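Local coordinates for protein single-stranded-DNA-specific exonuclease RecJ (Thermus thermophilus, PDB 2ZXR) that degrades single-stranded DNA exonucleolytically in the 5' to 3' direction, using divalent metal ions, and shows no detectable activity on single-stranded RNA, at residues A[2-7]-A[422-427]; A[316-321]-A[345-350]; A[354-359]-A[370-375]; A[375-380]-A[396-401]; A[497-502]-A[525-530]. All coordinates share one frame; numbering follows the deposited sequence.

Interaction 1. Residues A[2-7]-A[422-427]; sequences RDRVRW and PDPVRE
The guanidinium of R426 lies under a methyl of V5: CG2 sits 3.4 Å above its plane, offset toward the rim, and is nearest to NH1. The two side chains run side by side and point the same way; R426 starts with CG anti to its backbone N (chi1 176°), and the bend at chi3 brings NE over toward the valine. R4 uses its guanidinium at the edge instead: NH1 donates to P424 O over 2.8 Å, with the acceptor close to the guanidinium plane, while CD rests 3.8 Å from D423 CB. R6 brings NH2 to 3.8 Å from V425 CG1, a van der Waals touch on a valine methyl. Between these side chains the backbones pair as parallel strands, R426 N giving to R4 O (2.8 Å) and R6 N to R426 O (2.7 Å), with V5 and R426 on one face, R6 and E427 on the other. R4 also donates to the carbonyls of L356 and T355, and D423 forms a salt bridge with R357, so the pairing's start is tied to the loop after helix 341-355. Strand 5-9 is outermost in the mixed sheet that includes the OB-domain strands, followed by 426-433 and 462-466.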
# COMPACT_ATOMS: atom_id res chain seq x y z
N ARG A 2 -0.51 -19.00 -1.78
CA ARG A 2 0.51 -18.57 -2.73
C ARG A 2 0.10 -19.01 -4.15
O ARG A 2 0.60 -18.48 -5.15
CB ARG A 2 1.88 -19.17 -2.36
CG ARG A 2 1.88 -20.66 -1.94
CD ARG A 2 1.48 -21.61 -3.06
NE ARG A 2 0.06 -21.94 -3.02
CZ ARG A 2 -0.52 -22.69 -2.08
NH1 ARG A 2 0.20 -23.20 -1.10
NH2 ARG A 2 -1.82 -22.93 -2.13
N ASP A 3 -0.82 -19.97 -4.21
CA ASP A 3 -1.32 -20.48 -5.48
C ASP A 3 -2.54 -19.66 -5.90
O ASP A 3 -3.12 -19.87 -6.98
CB ASP A 3 -1.68 -21.96 -5.33
CG ASP A 3 -2.36 -22.51 -6.56
OD1 ASP A 3 -3.58 -22.26 -6.72
OD2 ASP A 3 -1.68 -23.19 -7.35
N ARG A 4 -2.94 -18.72 -5.04
CA ARG A 4 -4.05 -17.83 -5.32
C ARG A 4 -3.53 -16.39 -5.38
O ARG A 4 -4.26 -15.43 -5.12
CB ARG A 4 -5.16 -17.99 -4.26
CG ARG A 4 -6.07 -19.20 -4.51
CD ARG A 4 -7.16 -19.34 -3.46
NE ARG A 4 -6.63 -19.83 -2.19
CZ ARG A 4 -6.81 -19.22 -1.02
NH1 ARG A 4 -7.51 -18.09 -0.96
NH2 ARG A 4 -6.31 -19.76 0.08
N VAL A 5 -2.25 -16.25 -5.74
CA VAL A 5 -1.58 -14.96 -5.86
C VAL A 5 -1.33 -14.66 -7.34
O VAL A 5 -0.57 -15.36 -7.99
CB VAL A 5 -0.18 -14.97 -5.16
CG1 VAL A 5 0.50 -13.61 -5.33
CG2 VAL A 5 -0.33 -15.31 -3.68
N ARG A 6 -1.96 -13.62 -7.86
CA ARG A 6 -1.79 -13.24 -9.26
C ARG A 6 -0.87 -12.02 -9.40
O ARG A 6 -1.02 -11.05 -8.66
CB ARG A 6 -3.14 -12.87 -9.89
CG ARG A 6 -4.04 -14.04 -10.33
CD ARG A 6 -4.19 -15.09 -9.24
NE ARG A 6 -5.46 -15.83 -9.34
CZ ARG A 6 -5.58 -17.14 -9.17
NH1 ARG A 6 -4.50 -17.88 -8.91
NH2 ARG A 6 -6.78 -17.71 -9.21
N TRP A 7 0.09 -12.08 -10.31
CA TRP A 7 0.96 -10.93 -10.56
C TRP A 7 0.40 -10.19 -11.78
O TRP A 7 0.04 -10.81 -12.78
CB TRP A 7 2.38 -11.36 -10.87
CG TRP A 7 3.14 -11.90 -9.70
CD1 TRP A 7 2.62 -12.49 -8.58
CD2 TRP A 7 4.55 -12.01 -9.59
NE1 TRP A 7 3.63 -12.96 -7.78
CE2 TRP A 7 4.83 -12.68 -8.38
CE3 TRP A 7 5.62 -11.60 -10.40
CZ2 TRP A 7 6.12 -12.95 -7.95
CZ3 TRP A 7 6.92 -11.87 -9.97
CH2 TRP A 7 7.15 -12.55 -8.76
N PRO A 422 -16.53 -17.28 -4.44
CA PRO A 422 -15.30 -17.83 -5.02
C PRO A 422 -14.17 -17.63 -4.02
O PRO A 422 -14.28 -16.80 -3.11
CB PRO A 422 -15.11 -17.00 -6.30
CG PRO A 422 -15.99 -15.79 -6.11
CD PRO A 422 -17.17 -16.32 -5.35
N ASP A 423 -13.11 -18.42 -4.14
CA ASP A 423 -11.98 -18.28 -3.23
C ASP A 423 -11.34 -16.90 -3.34
O ASP A 423 -11.31 -16.31 -4.42
CB ASP A 423 -10.92 -19.33 -3.53
CG ASP A 423 -11.38 -20.73 -3.18
OD1 ASP A 423 -10.73 -21.70 -3.63
OD2 ASP A 423 -12.39 -20.85 -2.45
N PRO A 424 -10.85 -16.36 -2.22
CA PRO A 424 -10.21 -15.04 -2.29
C PRO A 424 -8.87 -15.20 -3.03
O PRO A 424 -8.25 -16.27 -2.95
CB PRO A 424 -9.99 -14.66 -0.82
CG PRO A 424 -11.11 -15.42 -0.10
CD PRO A 424 -11.10 -16.76 -0.82
N VAL A 425 -8.43 -14.16 -3.74
CA VAL A 425 -7.15 -14.17 -4.44
C VAL A 425 -6.36 -12.90 -4.10
O VAL A 425 -6.95 -11.84 -3.89
CB VAL A 425 -7.33 -14.21 -5.99
CG1 VAL A 425 -7.97 -15.53 -6.39
CG2 VAL A 425 -8.19 -13.02 -6.46
N ARG A 426 -5.04 -13.02 -4.04
CA ARG A 426 -4.18 -11.88 -3.72
C ARG A 426 -3.51 -11.40 -5.01
O ARG A 426 -3.09 -12.20 -5.85
CB ARG A 426 -3.10 -12.29 -2.69
CG ARG A 426 -2.08 -11.20 -2.36
CD ARG A 426 -1.43 -11.38 -0.97
NE ARG A 426 -0.47 -12.49 -0.88
CZ ARG A 426 0.77 -12.47 -1.38
NH1 ARG A 426 1.56 -13.54 -1.24
NH2 ARG A 426 1.24 -11.39 -2.00
N GLU A 427 -3.45 -10.09 -5.19
CA GLU A 427 -2.79 -9.53 -6.37
C GLU A 427 -1.50 -8.83 -5.96
O GLU A 427 -1.42 -8.26 -4.88
CB GLU A 427 -3.68 -8.52 -7.09
CG GLU A 427 -2.85 -7.64 -8.03
CD GLU A 427 -3.66 -6.70 -8.90
OE1 GLU A 427 -4.39 -7.20 -9.80
OE2 GLU A 427 -3.57 -5.47 -8.69

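Interaction 2. Residues A[316-321]-A[345-350]; sequences AMLRKL and GIVASR
V347 points its forked end at helix 316-321, where its two methyls have different main partners. CG1, anti to the backbone N (chi1 175°), lies mainly against the backbone of L318, 3.9 Å from its CA, and also touches M317 CG; CG2 faces the CB and SD of M317, with SD 3.8 Å away. The methionine crosses the valine obliquely, its CG anti to its own N (chi1 -176°), and touches the valine methyls with CB, CG and SD. L318 brings CB to 4.1 Å from V347 CG1. Further along, L321 adds CD2 at 4.4 Å from the same methyl. L318 also places its CG over one face of the R350 guanidinium, 4.5 Å from CZ. The charge of that arginine is met by E314 and E315, one turn back on the leucine's helix, so R350 joins the two helices by its ion pairs as well as by its flat face. The short helical segments pass 9.7 Å apart at -44°. This is helix-on-helix packing through valine, leucine and methionine side chains: the long helix 293-321 lies against helix 341-355 of the DHHA1 domain, whose other side, at A348, rests on strands 359-363 and 366-370.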
# COMPACT_ATOMS: atom_id res chain seq x y z
N ALA A 316 1.63 -16.27 21.77
CA ALA A 316 1.12 -17.51 22.33
C ALA A 316 -0.24 -17.89 21.69
O ALA A 316 -0.50 -19.06 21.42
CB ALA A 316 0.97 -17.42 23.87
N MET A 317 -1.11 -16.91 21.42
CA MET A 317 -2.39 -17.25 20.81
C MET A 317 -2.23 -17.77 19.39
O MET A 317 -2.83 -18.79 19.01
CB MET A 317 -3.33 -16.04 20.79
CG MET A 317 -4.71 -16.39 20.26
SD MET A 317 -5.84 -15.00 20.27
CE MET A 317 -6.21 -14.91 22.04
N LEU A 318 -1.43 -17.06 18.60
CA LEU A 318 -1.17 -17.45 17.22
C LEU A 318 -0.49 -18.83 17.21
O LEU A 318 -0.82 -19.70 16.41
CB LEU A 318 -0.30 -16.39 16.55
CG LEU A 318 0.04 -16.38 15.06
CD1 LEU A 318 1.24 -17.26 14.85
CD2 LEU A 318 -1.14 -16.85 14.19
N ARG A 319 0.46 -19.06 18.12
CA ARG A 319 1.13 -20.34 18.15
C ARG A 319 0.10 -21.45 18.37
O ARG A 319 0.15 -22.49 17.72
CB ARG A 319 2.18 -20.37 19.26
CG ARG A 319 2.95 -21.66 19.29
CD ARG A 319 4.07 -21.65 20.34
NE ARG A 319 4.79 -22.93 20.32
CZ ARG A 319 5.74 -23.26 19.44
NH1 ARG A 319 6.12 -22.42 18.48
NH2 ARG A 319 6.30 -24.46 19.53
N LYS A 320 -0.86 -21.23 19.27
CA LYS A 320 -1.90 -22.23 19.52
C LYS A 320 -2.95 -22.35 18.42
O LYS A 320 -3.44 -23.44 18.13
CB LYS A 320 -2.65 -21.92 20.80
CG LYS A 320 -3.85 -22.85 21.00
CD LYS A 320 -4.73 -22.38 22.13
CE LYS A 320 -3.94 -22.20 23.41
NZ LYS A 320 -4.82 -21.61 24.46
N LEU A 321 -3.31 -21.22 17.82
CA LEU A 321 -4.35 -21.22 16.81
C LEU A 321 -3.95 -21.50 15.37
O LEU A 321 -4.63 -22.23 14.68
CB LEU A 321 -5.14 -19.90 16.89
CG LEU A 321 -6.40 -19.84 17.77
CD1 LEU A 321 -6.32 -20.80 18.96
CD2 LEU A 321 -6.61 -18.40 18.22
N GLY A 345 -7.69 -9.64 17.60
CA GLY A 345 -7.82 -8.93 16.34
C GLY A 345 -6.57 -9.09 15.48
O GLY A 345 -6.67 -9.43 14.28
N ILE A 346 -5.41 -8.82 16.06
CA ILE A 346 -4.16 -8.97 15.31
C ILE A 346 -3.86 -10.45 14.98
O ILE A 346 -3.36 -10.75 13.90
CB ILE A 346 -2.94 -8.33 16.05
CG1 ILE A 346 -3.08 -6.79 16.04
CG2 ILE A 346 -1.61 -8.74 15.32
CD1 ILE A 346 -2.01 -6.06 16.82
N VAL A 347 -4.17 -11.36 15.89
CA VAL A 347 -3.94 -12.78 15.62
C VAL A 347 -4.81 -13.19 14.42
O VAL A 347 -4.38 -13.95 13.56
CB VAL A 347 -4.30 -13.65 16.85
CG1 VAL A 347 -4.18 -15.13 16.51
CG2 VAL A 347 -3.37 -13.30 17.99
N ALA A 348 -6.03 -12.68 14.35
CA ALA A 348 -6.91 -13.00 13.22
C ALA A 348 -6.31 -12.47 11.90
O ALA A 348 -6.33 -13.18 10.90
CB ALA A 348 -8.29 -12.39 13.45
N SER A 349 -5.80 -11.23 11.90
CA SER A 349 -5.23 -10.68 10.67
C SER A 349 -4.00 -11.50 10.27
O SER A 349 -3.77 -11.78 9.09
CB SER A 349 -4.82 -9.22 10.87
OG SER A 349 -5.96 -8.39 11.04
N ARG A 350 -3.21 -11.87 11.27
CA ARG A 350 -2.03 -12.66 10.96
C ARG A 350 -2.43 -14.02 10.38
O ARG A 350 -1.76 -14.54 9.49
CB ARG A 350 -1.15 -12.80 12.20
CG ARG A 350 -0.45 -11.48 12.56
CD ARG A 350 0.47 -11.64 13.76
NE ARG A 350 1.65 -12.43 13.43
CZ ARG A 350 2.60 -12.76 14.31
NH1 ARG A 350 2.50 -12.37 15.58
NH2 ARG A 350 3.65 -13.45 13.90

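Interaction 3. Residues A[354-359]-A[370-375]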
# COMPACT_ATOMS: atom_id res chain seq x y z
N ALA A 354 -1.58 -15.58 6.43
CA ALA A 354 -0.85 -16.82 6.19
C ALA A 354 -1.72 -17.74 5.38
O ALA A 354 -1.25 -18.66 4.71
CB ALA A 354 -0.52 -17.49 7.54
N THR A 355 -3.01 -17.45 5.42
CA THR A 355 -4.03 -18.30 4.84
C THR A 355 -4.87 -17.77 3.66
O THR A 355 -5.40 -18.55 2.86
CB THR A 355 -4.93 -18.67 6.05
OG1 THR A 355 -4.84 -20.06 6.32
CG2 THR A 355 -6.33 -18.20 5.83
N LEU A 356 -5.00 -16.46 3.56
CA LEU A 356 -5.82 -15.87 2.51
C LEU A 356 -7.27 -16.36 2.63
O LEU A 356 -7.90 -16.70 1.63
CB LEU A 356 -5.24 -16.21 1.14
CG LEU A 356 -4.64 -15.05 0.33
CD1 LEU A 356 -3.94 -14.03 1.24
CD2 LEU A 356 -3.69 -15.62 -0.70
N ARG A 357 -7.78 -16.39 3.86
CA ARG A 357 -9.15 -16.82 4.14
C ARG A 357 -9.76 -15.93 5.22
O ARG A 357 -9.05 -15.38 6.06
CB ARG A 357 -9.18 -18.26 4.65
CG ARG A 357 -8.70 -19.32 3.69
CD ARG A 357 -9.63 -19.45 2.52
NE ARG A 357 -9.19 -20.51 1.64
CZ ARG A 357 -9.82 -20.87 0.53
NH1 ARG A 357 -10.94 -20.24 0.18
NH2 ARG A 357 -9.33 -21.83 -0.23
N PRO A 358 -11.09 -15.79 5.22
CA PRO A 358 -11.75 -14.97 6.24
C PRO A 358 -11.45 -15.67 7.58
O PRO A 358 -11.36 -16.91 7.62
CB PRO A 358 -13.22 -15.06 5.86
CG PRO A 358 -13.20 -15.37 4.39
CD PRO A 358 -12.06 -16.33 4.25
N VAL A 359 -11.27 -14.91 8.65
CA VAL A 359 -10.99 -15.54 9.94
C VAL A 359 -11.93 -14.98 10.98
O VAL A 359 -12.17 -13.77 11.06
CB VAL A 359 -9.51 -15.34 10.37
CG1 VAL A 359 -9.25 -15.92 11.77
CG2 VAL A 359 -8.60 -16.04 9.37
N ARG A 370 -11.84 -10.92 10.58
CA ARG A 370 -11.00 -10.24 9.62
C ARG A 370 -11.34 -10.98 8.36
O ARG A 370 -11.36 -12.21 8.34
CB ARG A 370 -9.49 -10.37 9.93
CG ARG A 370 -9.02 -9.57 11.16
CD ARG A 370 -9.24 -8.05 10.99
NE ARG A 370 -8.91 -7.29 12.20
CZ ARG A 370 -9.72 -7.15 13.26
NH1 ARG A 370 -10.93 -7.71 13.29
NH2 ARG A 370 -9.29 -6.47 14.32
N SER A 371 -11.64 -10.25 7.30
CA SER A 371 -11.98 -10.88 6.05
C SER A 371 -11.33 -10.15 4.88
O SER A 371 -10.64 -9.14 5.06
CB SER A 371 -13.51 -10.88 5.86
OG SER A 371 -13.89 -11.71 4.77
N LEU A 372 -11.56 -10.67 3.68
CA LEU A 372 -10.98 -10.10 2.47
C LEU A 372 -11.79 -10.57 1.28
O LEU A 372 -12.80 -11.25 1.43
CB LEU A 372 -9.56 -10.63 2.25
CG LEU A 372 -9.45 -12.09 1.74
CD1 LEU A 372 -7.98 -12.41 1.41
CD2 LEU A 372 -9.96 -13.10 2.80
N ALA A 373 -11.29 -10.19 0.11
CA ALA A 373 -11.82 -10.65 -1.17
C ALA A 373 -13.28 -10.42 -1.41
O ALA A 373 -13.75 -9.28 -1.24
CB ALA A 373 -11.51 -12.10 -1.30
N PRO A 374 -14.02 -11.46 -1.84
CA PRO A 374 -15.41 -11.06 -2.02
C PRO A 374 -16.22 -11.39 -0.78
O PRO A 374 -17.44 -11.40 -0.82
CB PRO A 374 -15.84 -11.88 -3.22
CG PRO A 374 -15.17 -13.20 -2.95
CD PRO A 374 -13.77 -12.75 -2.51
N ILE A 375 -15.55 -11.67 0.33
CA ILE A 375 -16.33 -11.99 1.52
C ILE A 375 -16.34 -10.90 2.54
O ILE A 375 -15.32 -10.55 3.13
CB ILE A 375 -15.86 -13.27 2.18
CG1 ILE A 375 -15.89 -14.41 1.17
CG2 ILE A 375 -16.76 -13.60 3.37
CD1 ILE A 375 -15.38 -15.68 1.72
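V359 and R370 form an antiparallel hydrogen-bonded pair, V359 N giving to R370 O over 2.7 Å in a nearly straight bond (176° at the hydrogen) and R370 N returning to V359 O over 2.9 Å. Side-chain contact gathers just before this pair, round P358. Its ring meets three residues of the facing segment with different atoms. CG is pressed against I375 CD1 at 3.5 Å, tighter than ordinary van der Waals distance, and the two side chains cross at about a right angle. CB lies 3.6 Å from S371 OG, and CD touches L372 CD2. L372 holds CG between its backbone N and carbonyl carbon (chi1 75°), and its methyls come onto the 356-358 backbone, CD2 reaching 3.7 Å from R357 C and CD1 4.2 Å from L356 C. The pair lies where strands 359-363 and 366-370 of the DHHA1 domain sheet, joined as a hairpin by a short connection, open out: one chain arrives from helix 341-355, after which L356 leaves helical geometry with positive phi, and the other leaves into the type II' turn from L372 to I375. That turn carries a backbone bond from I375 N to L372 O. R370 starts on the same face of the sheet as V359, against A348 of helix 341-355, but its end leads away from V359; its side chain is about 10 Å from that of D82, a manganese ligand. R357 turns from the hairpin to a salt bridge with D423, and I375 also packs on Y417 and A418 of helix 407-419.

Interaction 4. Residues A[375-380]-A[396-401]; sequences ISAVEA and EAAGFA
A377 and A398 meet methyl to methyl, CB to CB at 3.8 Å, where the first turn of helix 377-383 packs on strand 397-401 of the DHHA1 domain sheet. Each of the two methyls points at the other segment. A377 CB also reaches the strand's backbone, 3.8 Å from A397 N and 4.1 Å from E396 C, while A398 CB fits beside V378 N at 4.0 Å. V378 adds its CB, 4.4 Å from A398 CB; its own bond from CA runs past the strand, and its side chain touches Y391 of strand 390-393. With no torsion in an alanine side chain to adjust, the fit of the two methyls is set by the backbones. S376 caps the helix start with a weak bond: its OG, anti to the backbone N (chi1 170°), accepts from E379 N at 3.4 Å. V369 of the neighbouring strand 366-370 also touches both alanines. The chemistry is purely van der Waals, between methyls and backbone; such small groups let helix and strand backbones come near, with A377 and E396 CA atoms 5.5 Å apart, and the polar links here run instead through the intervening 394-395 backbone, which bonds to A377 and V378.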
# COMPACT_ATOMS: atom_id res chain seq x y z
N ILE A 375 -15.55 -11.67 0.33
CA ILE A 375 -16.33 -11.99 1.52
C ILE A 375 -16.34 -10.90 2.54
O ILE A 375 -15.32 -10.55 3.13
CB ILE A 375 -15.86 -13.27 2.18
CG1 ILE A 375 -15.89 -14.41 1.17
CG2 ILE A 375 -16.76 -13.60 3.37
CD1 ILE A 375 -15.38 -15.68 1.72
N SER A 376 -17.54 -10.37 2.75
CA SER A 376 -17.79 -9.31 3.70
C SER A 376 -17.91 -9.85 5.12
O SER A 376 -18.74 -10.74 5.41
CB SER A 376 -19.06 -8.56 3.31
OG SER A 376 -19.44 -7.67 4.34
N ALA A 377 -17.08 -9.30 6.00
CA ALA A 377 -17.05 -9.67 7.40
C ALA A 377 -18.41 -9.51 8.07
O ALA A 377 -18.97 -10.49 8.60
CB ALA A 377 -16.00 -8.82 8.14
N VAL A 378 -18.94 -8.30 8.03
CA VAL A 378 -20.20 -8.03 8.68
C VAL A 378 -21.40 -8.75 8.06
O VAL A 378 -22.35 -9.08 8.76
CB VAL A 378 -20.45 -6.49 8.79
CG1 VAL A 378 -20.68 -5.85 7.41
CG2 VAL A 378 -21.60 -6.22 9.72
N GLU A 379 -21.35 -9.01 6.76
CA GLU A 379 -22.46 -9.72 6.11
C GLU A 379 -22.40 -11.20 6.51
O GLU A 379 -23.43 -11.87 6.58
CB GLU A 379 -22.41 -9.57 4.58
CG GLU A 379 -22.83 -8.19 4.07
CD GLU A 379 -24.24 -7.78 4.52
OE1 GLU A 379 -25.21 -8.53 4.24
OE2 GLU A 379 -24.38 -6.71 5.17
N ALA A 380 -21.21 -11.71 6.77
CA ALA A 380 -21.05 -13.11 7.18
C ALA A 380 -21.68 -13.27 8.58
O ALA A 380 -22.34 -14.27 8.87
CB ALA A 380 -19.59 -13.48 7.22
N GLU A 396 -14.13 -5.64 5.90
CA GLU A 396 -12.85 -6.26 6.20
C GLU A 396 -12.62 -6.61 7.66
O GLU A 396 -11.69 -7.35 8.00
CB GLU A 396 -11.71 -5.36 5.69
CG GLU A 396 -11.91 -4.90 4.23
CD GLU A 396 -10.66 -4.26 3.61
OE1 GLU A 396 -10.73 -3.83 2.42
OE2 GLU A 396 -9.61 -4.20 4.29
N ALA A 397 -13.46 -6.08 8.54
CA ALA A 397 -13.30 -6.33 9.96
C ALA A 397 -14.63 -6.18 10.64
O ALA A 397 -15.41 -5.30 10.28
CB ALA A 397 -12.31 -5.34 10.56
N ALA A 398 -14.89 -7.02 11.64
CA ALA A 398 -16.17 -6.95 12.35
C ALA A 398 -16.00 -7.50 13.74
O ALA A 398 -15.02 -8.18 14.02
CB ALA A 398 -17.26 -7.73 11.58
N GLY A 399 -16.93 -7.21 14.62
CA GLY A 399 -16.83 -7.70 15.98
C GLY A 399 -18.19 -8.19 16.45
O GLY A 399 -19.22 -7.79 15.89
N PHE A 400 -18.20 -9.06 17.46
CA PHE A 400 -19.46 -9.56 17.98
C PHE A 400 -19.30 -10.13 19.36
O PHE A 400 -18.20 -10.15 19.90
CB PHE A 400 -20.07 -10.61 17.02
CG PHE A 400 -19.21 -11.84 16.78
CD1 PHE A 400 -19.46 -13.04 17.46
CD2 PHE A 400 -18.17 -11.82 15.84
CE1 PHE A 400 -18.69 -14.21 17.21
CE2 PHE A 400 -17.40 -12.96 15.59
CZ PHE A 400 -17.66 -14.16 16.28
N ALA A 401 -20.41 -10.53 19.96
CA ALA A 401 -20.39 -11.16 21.26
C ALA A 401 -21.33 -12.35 21.03
O ALA A 401 -22.24 -12.27 20.18
CB ALA A 401 -20.94 -10.22 22.35

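Interaction 5. Residues A[497-502]-A[525-530]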
# COMPACT_ATOMS: atom_id res chain seq x y z
N LEU A 497 14.13 -23.49 -0.59
CA LEU A 497 15.51 -23.03 -0.73
C LEU A 497 15.95 -23.57 -2.07
O LEU A 497 15.29 -24.45 -2.63
CB LEU A 497 16.39 -23.54 0.42
CG LEU A 497 16.07 -22.92 1.79
CD1 LEU A 497 14.68 -23.34 2.23
CD2 LEU A 497 17.08 -23.36 2.82
N ALA A 498 17.06 -23.07 -2.59
CA ALA A 498 17.48 -23.51 -3.92
C ALA A 498 16.39 -22.94 -4.85
O ALA A 498 15.22 -23.31 -4.78
CB ALA A 498 17.51 -25.04 -4.00
N LEU A 499 16.79 -22.01 -5.70
CA LEU A 499 15.86 -21.38 -6.61
C LEU A 499 15.71 -22.14 -7.93
O LEU A 499 16.66 -22.78 -8.40
CB LEU A 499 16.31 -19.94 -6.92
CG LEU A 499 16.50 -18.95 -5.77
CD1 LEU A 499 15.28 -19.00 -4.85
CD2 LEU A 499 17.76 -19.27 -5.00
N PRO A 500 14.52 -22.10 -8.53
CA PRO A 500 14.39 -22.82 -9.79
C PRO A 500 15.41 -22.25 -10.78
O PRO A 500 16.03 -21.21 -10.52
CB PRO A 500 12.94 -22.58 -10.20
CG PRO A 500 12.50 -21.39 -9.37
CD PRO A 500 13.22 -21.57 -8.07
N PRO A 501 15.62 -22.93 -11.92
CA PRO A 501 16.59 -22.42 -12.90
C PRO A 501 16.28 -21.01 -13.39
O PRO A 501 17.18 -20.25 -13.77
CB PRO A 501 16.54 -23.48 -14.02
CG PRO A 501 15.17 -24.09 -13.87
CD PRO A 501 14.98 -24.17 -12.39
N GLU A 502 15.01 -20.66 -13.38
CA GLU A 502 14.57 -19.34 -13.79
C GLU A 502 13.55 -18.84 -12.78
O GLU A 502 12.64 -19.58 -12.37
CB GLU A 502 13.92 -19.37 -15.17
CG GLU A 502 14.79 -18.85 -16.29
CD GLU A 502 13.94 -18.43 -17.48
OE1 GLU A 502 14.49 -18.00 -18.52
OE2 GLU A 502 12.69 -18.54 -17.36
N VAL A 525 9.75 -9.16 -2.29
CA VAL A 525 8.53 -9.31 -1.50
C VAL A 525 7.89 -10.63 -1.94
O VAL A 525 7.26 -11.33 -1.14
CB VAL A 525 7.52 -8.14 -1.68
CG1 VAL A 525 8.19 -6.81 -1.37
CG2 VAL A 525 6.97 -8.14 -3.07
N ASP A 526 8.02 -10.96 -3.22
CA ASP A 526 7.53 -12.26 -3.68
C ASP A 526 8.51 -12.76 -4.71
O ASP A 526 9.19 -11.97 -5.38
CB ASP A 526 6.11 -12.21 -4.27
CG ASP A 526 5.43 -13.61 -4.27
OD1 ASP A 526 6.04 -14.58 -3.77
OD2 ASP A 526 4.28 -13.74 -4.76
N LEU A 527 8.60 -14.08 -4.83
CA LEU A 527 9.53 -14.73 -5.74
C LEU A 527 8.91 -16.05 -6.20
O LEU A 527 8.31 -16.77 -5.39
CB LEU A 527 10.85 -14.95 -4.98
CG LEU A 527 12.00 -15.78 -5.53
CD1 LEU A 527 13.15 -15.66 -4.54
CD2 LEU A 527 11.61 -17.25 -5.68
N ARG A 528 9.07 -16.38 -7.49
CA ARG A 528 8.48 -17.60 -8.02
C ARG A 528 9.04 -18.08 -9.37
O ARG A 528 9.79 -17.38 -10.05
CB ARG A 528 6.98 -17.38 -8.21
CG ARG A 528 6.67 -16.42 -9.35
CD ARG A 528 5.18 -16.22 -9.60
NE ARG A 528 4.95 -15.44 -10.82
CZ ARG A 528 3.74 -15.15 -11.30
NH1 ARG A 528 2.65 -15.57 -10.67
NH2 ARG A 528 3.63 -14.45 -12.42
N LYS A 529 8.67 -19.30 -9.73
CA LYS A 529 9.06 -19.85 -11.02
C LYS A 529 8.10 -19.07 -11.91
O LYS A 529 6.95 -18.87 -11.54
CB LYS A 529 8.75 -21.35 -11.08
CG LYS A 529 8.72 -21.95 -12.48
CD LYS A 529 8.42 -23.45 -12.43
CE LYS A 529 8.39 -24.07 -13.82
NZ LYS A 529 7.43 -23.36 -14.70
N PRO A 530 8.57 -18.60 -13.08
CA PRO A 530 7.70 -17.82 -13.97
C PRO A 530 6.32 -18.44 -14.17
O PRO A 530 6.18 -19.65 -14.26
CB PRO A 530 8.51 -17.77 -15.27
CG PRO A 530 9.93 -17.80 -14.76
CD PRO A 530 9.87 -18.87 -13.70
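Chi1 puts CG of L527 anti to its backbone N and CG of L499 anti to its carbonyl carbon; chi2 (175° in L527, -48° in L499) then places the CD1 methyls so that the two leucines meet. L499 CD1 lies 4.0 Å from L527 CD1 and 4.1 Å from L527 CD2, so one methyl from the loop rests on the fork of the strand leucine, the side chains crossing at about a right angle. Next along, the ring of P500 leans on K529: its CG is 4.1 Å from both CA and CB of the lysine, against the root of a chain whose end leads away. E502 meets P530 in two ways. Its backbone O comes to 3.2 Å from the proline CD, and OE2, at the end of a chain extended beyond CG, lies 3.9 Å from P530 CG. These are contacts of oxygen with ring carbons, at a place where proline has no N-H to offer. The two segments thus touch as a line of small contacts, not as paired strands, on the surface of the protein. Segment 497-502 is the loop leading from strand 487-492 into strand 503-514, within the RecJ OB domain, and it runs beside the end of strand 517-528. L499 also packs on L480, and L527 on F482, both of strand 479-484. R528 forms a salt bridge with E504 of strand 503-514, donates from NH2 to A532 O and makes a cation-pi contact with W7, while P530 and E502 both touch F465 of strand 462-466.

How the interactions relate
From the N terminus, interaction 1 closes the longest loop, bringing 2-7 back against 422-427 and so enclosing interactions 2, 3 and 4 in sequence. Those three follow in series: interaction 2 closes a short excursion between two helices, interaction 3 closes the hairpin that begins where helix 341-355 ends, and interaction 4 continues from I375, which it shares with interaction 3. Interaction 5 opens only after interaction 1 has closed. None of the loops cross. Helix 341-355 links interactions 2 and 3 within the DHHA1 region, while interaction 1 touches both interaction 3 and interaction 5, joining that region to the mixed sheet containing the OB-domain strands.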